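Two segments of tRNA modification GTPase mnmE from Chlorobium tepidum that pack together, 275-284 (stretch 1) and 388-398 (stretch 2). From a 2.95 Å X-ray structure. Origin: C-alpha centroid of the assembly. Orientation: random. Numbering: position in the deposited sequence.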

# COMPACT_ATOMS: atom_id res chain seq x y z
N CYS A 275 -1.49 2.15 -21.57
CA CYS A 275 -1.17 0.81 -22.07
C CYS A 275 -2.09 -0.30 -21.57
O CYS A 275 -2.67 -0.21 -20.49
CB CYS A 275 0.30 0.45 -21.81
SG CYS A 275 0.98 1.04 -20.26
N PHE A 276 -2.21 -1.34 -22.39
CA PHE A 276 -3.04 -2.50 -22.09
C PHE A 276 -2.30 -3.80 -22.42
O PHE A 276 -1.29 -3.78 -23.13
CB PHE A 276 -4.37 -2.42 -22.86
CG PHE A 276 -4.27 -2.86 -24.30
CD1 PHE A 276 -3.60 -2.09 -25.24
CD2 PHE A 276 -4.87 -4.05 -24.71
CE1 PHE A 276 -3.51 -2.50 -26.57
CE2 PHE A 276 -4.79 -4.47 -26.04
CZ PHE A 276 -4.11 -3.70 -26.97
N ILE A 277 -2.81 -4.92 -21.91
CA ILE A 277 -2.17 -6.22 -22.09
C ILE A 277 -3.00 -7.13 -22.99
O ILE A 277 -4.22 -7.14 -22.93
CB ILE A 277 -1.87 -6.91 -20.73
CG1 ILE A 277 -1.15 -5.94 -19.78
CG2 ILE A 277 -1.02 -8.17 -20.92
CD1 ILE A 277 -1.13 -6.38 -18.32
N HIS A 278 -2.30 -7.90 -23.83
CA HIS A 278 -2.92 -8.91 -24.69
C HIS A 278 -1.87 -9.95 -25.04
O HIS A 278 -0.75 -9.61 -25.43
CB HIS A 278 -3.50 -8.26 -25.96
CG HIS A 278 -3.80 -9.23 -27.06
ND1 HIS A 278 -4.99 -9.92 -27.13
CD2 HIS A 278 -3.08 -9.60 -28.14
CE1 HIS A 278 -4.98 -10.69 -28.21
NE2 HIS A 278 -3.84 -10.52 -28.84
N ASP A 279 -2.23 -11.23 -24.91
CA ASP A 279 -1.31 -12.36 -25.16
C ASP A 279 0.01 -12.23 -24.39
O ASP A 279 1.09 -12.41 -24.97
CB ASP A 279 -1.05 -12.54 -26.67
CG ASP A 279 -2.10 -13.41 -27.36
OD1 ASP A 279 -2.03 -13.54 -28.60
OD2 ASP A 279 -2.99 -13.96 -26.67
N LYS A 280 -0.10 -11.93 -23.10
CA LYS A 280 1.06 -11.77 -22.19
C LYS A 280 2.06 -10.69 -22.64
O LYS A 280 3.24 -10.74 -22.28
CB LYS A 280 1.77 -13.11 -21.96
CG LYS A 280 0.93 -14.15 -21.23
CD LYS A 280 1.69 -15.44 -21.05
CE LYS A 280 0.87 -16.45 -20.26
NZ LYS A 280 1.66 -17.64 -19.88
N THR A 281 1.57 -9.72 -23.41
CA THR A 281 2.40 -8.65 -23.96
C THR A 281 1.75 -7.29 -23.71
O THR A 281 0.53 -7.15 -23.83
CB THR A 281 2.65 -8.83 -25.47
OG1 THR A 281 2.94 -10.20 -25.76
CG2 THR A 281 3.81 -7.98 -25.94
N MET A 282 2.57 -6.30 -23.38
CA MET A 282 2.09 -4.96 -23.09
C MET A 282 2.24 -4.03 -24.30
O MET A 282 3.25 -4.08 -25.01
CB MET A 282 2.85 -4.40 -21.89
CG MET A 282 2.22 -3.17 -21.25
SD MET A 282 3.19 -2.62 -19.84
CE MET A 282 4.68 -2.03 -20.65
N PHE A 283 1.24 -3.18 -24.52
CA PHE A 283 1.26 -2.24 -25.63
C PHE A 283 1.14 -0.81 -25.14
O PHE A 283 0.10 -0.42 -24.61
CB PHE A 283 0.12 -2.54 -26.62
CG PHE A 283 0.25 -3.87 -27.32
CD1 PHE A 283 -0.38 -5.00 -26.81
CD2 PHE A 283 1.00 -3.99 -28.48
CE1 PHE A 283 -0.26 -6.23 -27.45
CE2 PHE A 283 1.12 -5.21 -29.13
CZ PHE A 283 0.49 -6.34 -28.61
N ARG A 284 2.21 -0.03 -25.32
CA ARG A 284 2.22 1.39 -24.97
C ARG A 284 1.58 2.24 -26.07
O ARG A 284 2.22 2.53 -27.09
CB ARG A 284 3.65 1.89 -24.71
CG ARG A 284 4.32 1.29 -23.49
CD ARG A 284 5.47 2.17 -23.00
NE ARG A 284 6.15 1.60 -21.84
CZ ARG A 284 5.74 1.72 -20.58
NH1 ARG A 284 4.62 2.39 -20.30
NH2 ARG A 284 6.43 1.16 -19.59
N LEU A 388 -8.34 -7.16 -34.76
CA LEU A 388 -7.30 -6.14 -34.64
C LEU A 388 -6.27 -6.52 -33.58
O LEU A 388 -5.07 -6.41 -33.82
CB LEU A 388 -7.89 -4.75 -34.34
CG LEU A 388 -6.93 -3.63 -33.91
CD1 LEU A 388 -5.92 -3.27 -34.99
CD2 LEU A 388 -7.70 -2.39 -33.48
N LYS A 389 -6.75 -6.96 -32.42
CA LYS A 389 -5.88 -7.39 -31.34
C LYS A 389 -4.97 -8.55 -31.76
O LYS A 389 -3.78 -8.55 -31.44
CB LYS A 389 -6.68 -7.75 -30.08
CG LYS A 389 -7.07 -6.54 -29.24
CD LYS A 389 -7.85 -6.96 -28.00
CE LYS A 389 -8.21 -5.76 -27.13
NZ LYS A 389 -8.88 -6.16 -25.86
N GLN A 390 -5.53 -9.51 -32.49
CA GLN A 390 -4.78 -10.68 -32.94
C GLN A 390 -3.66 -10.30 -33.91
O GLN A 390 -2.58 -10.89 -33.88
CB GLN A 390 -5.69 -11.72 -33.58
CG GLN A 390 -5.16 -13.15 -33.48
CD GLN A 390 -5.88 -14.13 -34.40
OE1 GLN A 390 -5.83 -13.99 -35.62
NE2 GLN A 390 -6.52 -15.13 -33.81
N HIS A 391 -3.93 -9.30 -34.75
CA HIS A 391 -2.94 -8.75 -35.67
C HIS A 391 -1.84 -8.00 -34.94
O HIS A 391 -0.72 -7.91 -35.42
CB HIS A 391 -3.60 -7.83 -36.69
CG HIS A 391 -4.06 -8.53 -37.93
ND1 HIS A 391 -3.43 -8.37 -39.15
CD2 HIS A 391 -5.08 -9.39 -38.15
CE1 HIS A 391 -4.05 -9.10 -40.06
NE2 HIS A 391 -5.05 -9.73 -39.48
N MET A 392 -2.18 -7.45 -33.77
CA MET A 392 -1.21 -6.74 -32.95
C MET A 392 -0.27 -7.73 -32.26
O MET A 392 0.94 -7.51 -32.22
CB MET A 392 -1.90 -5.84 -31.94
CG MET A 392 -2.70 -4.72 -32.58
SD MET A 392 -3.21 -3.44 -31.43
CE MET A 392 -4.47 -4.27 -30.49
N GLY A 393 -0.83 -8.82 -31.75
CA GLY A 393 -0.05 -9.88 -31.11
C GLY A 393 0.89 -10.60 -32.06
O GLY A 393 1.74 -11.39 -31.62
N ASP A 394 0.73 -10.34 -33.35
CA ASP A 394 1.59 -10.92 -34.39
C ASP A 394 3.02 -10.39 -34.33
O ASP A 394 3.96 -11.10 -34.69
CB ASP A 394 1.01 -10.65 -35.78
CG ASP A 394 -0.23 -11.47 -36.08
OD1 ASP A 394 -0.56 -12.39 -35.30
OD2 ASP A 394 -0.88 -11.18 -37.12
N LEU A 395 3.18 -9.14 -33.88
CA LEU A 395 4.48 -8.47 -33.87
C LEU A 395 5.55 -9.23 -33.08
O LEU A 395 6.66 -9.44 -33.57
CB LEU A 395 4.34 -7.03 -33.35
CG LEU A 395 5.53 -6.09 -33.57
CD1 LEU A 395 5.05 -4.69 -33.89
CD2 LEU A 395 6.48 -6.06 -32.38
N VAL A 396 5.20 -9.64 -31.85
CA VAL A 396 6.14 -10.38 -31.00
C VAL A 396 6.42 -11.79 -31.52
O VAL A 396 7.55 -12.29 -31.41
CB VAL A 396 5.69 -10.45 -29.51
CG1 VAL A 396 5.76 -9.08 -28.88
CG2 VAL A 396 4.28 -11.05 -29.37
N LYS A 397 5.39 -12.41 -32.10
CA LYS A 397 5.48 -13.78 -32.60
C LYS A 397 6.51 -13.88 -33.72
O LYS A 397 7.30 -14.83 -33.76
CB LYS A 397 4.10 -14.24 -33.09
CG LYS A 397 3.71 -15.67 -32.67
CD LYS A 397 3.48 -15.82 -31.15
CE LYS A 397 2.44 -14.84 -30.59
NZ LYS A 397 1.10 -14.94 -31.24
N ASN A 398 6.50 -12.89 -34.62
CA ASN A 398 7.44 -12.84 -35.73
C ASN A 398 8.64 -11.95 -35.42
O ASN A 398 8.60 -10.74 -35.65
CB ASN A 398 6.74 -12.34 -37.00
CG ASN A 398 5.63 -13.27 -37.47
OD1 ASN A 398 4.96 -13.93 -36.67
ND2 ASN A 398 5.41 -13.32 -38.78

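Stretch 1 is a β-hairpin: strands 275-278 and 281-284 are joined by a type I' turn from His278 to Thr281. Four backbone hydrogen bonds hold it in register. Phe283 N to Phe276 O (2.9 Å), His278 N to Thr281 O (2.9 Å) and Thr281 N to His278 O (3.1 Å) are sound, while Phe276 N to Phe283 O (3.3 Å) is weak. The positive phi values of Asp279 (52°) and Lys280 (58°) are those a type I' turn requires. Stretch 2 opens inside a helix that starts earlier in the chain; a weakly bonded helical segment covers about 394-397. The axis of the first helix crosses strand 275-278 nearly at right angles (-85°), with a closest approach of 10.1 Å. No hydrogen bond joins the stretches, and 440 Å² is buried between them, both sides summed, by side chains of stretch 1 packed against side chains and backbone of stretch 2.

The strand alternation is plain at the start: Cys275 and Ile277 make no contact, whereas Phe276 points its CA-to-CB bond toward the helix. Its ring reaches two residues. Phe276 CZ lies 3.6 Å from Met392 CE, which sits at the ring edge, an apolar contact in a buried setting. Phe276 CE2 is 3.8 Å from Lys389 CE, so the aliphatic part of the extended lysine also packs against the aromatic ring.

His278 loses more area to the other stretch than any other residue (62 Å²). Lys389 CB stands over one face of its imidazole, 4.0 Å from the ring centroid and 17° off the normal, the geometry of a CH-pi contact. His278 NE2 also comes within 3.3 Å of Lys389 O, but the angle is too poor for a hydrogen bond; that carbonyl is engaged within its own stretch, accepting Gly393 N at 3.0 Å from Lys389 O and, weakly, Met392 N, also 3.0 Å from Lys389 O. Gly393 CA lies at the edge of the imidazole, 4.3 Å from His278 CD2. A CB placed ideally on Gly393 would fall 3.3 Å from His278 NE2 and 3.4 Å from Asp279 OD1, about contact distance, so the fit is close there, but these distances alone show no clash.

At the turn the backbones come nearest, with Asp279 CA 6.6 Å from Gly393 CA. Asp279 OD1 and Lys397 NZ are 4.3 Å apart, beyond salt-bridge range, so the opposite charges can attract only at longer reach. Lys280 makes no contact. Thr281 OG1 donates to Asp279 O (3.0 Å), bracing the turn, and Thr281 CG2 meets Val396 CG1 at 3.7 Å, a methyl-to-methyl contact.

Met282 and Arg284 make no contact, but between them Phe283 again points toward stretch 2. Phe283 CZ approaches Met392 O to 3.8 Å, with the oxygen at the ring edge, and Met392 CB to 4.1 Å. Met392 SD lies 5.2 Å from the centroid of the Phe283 ring, a sulfur-aromatic contact. Met392 thus touches both phenylalanines, linking the two strands of the hairpin through one side chain.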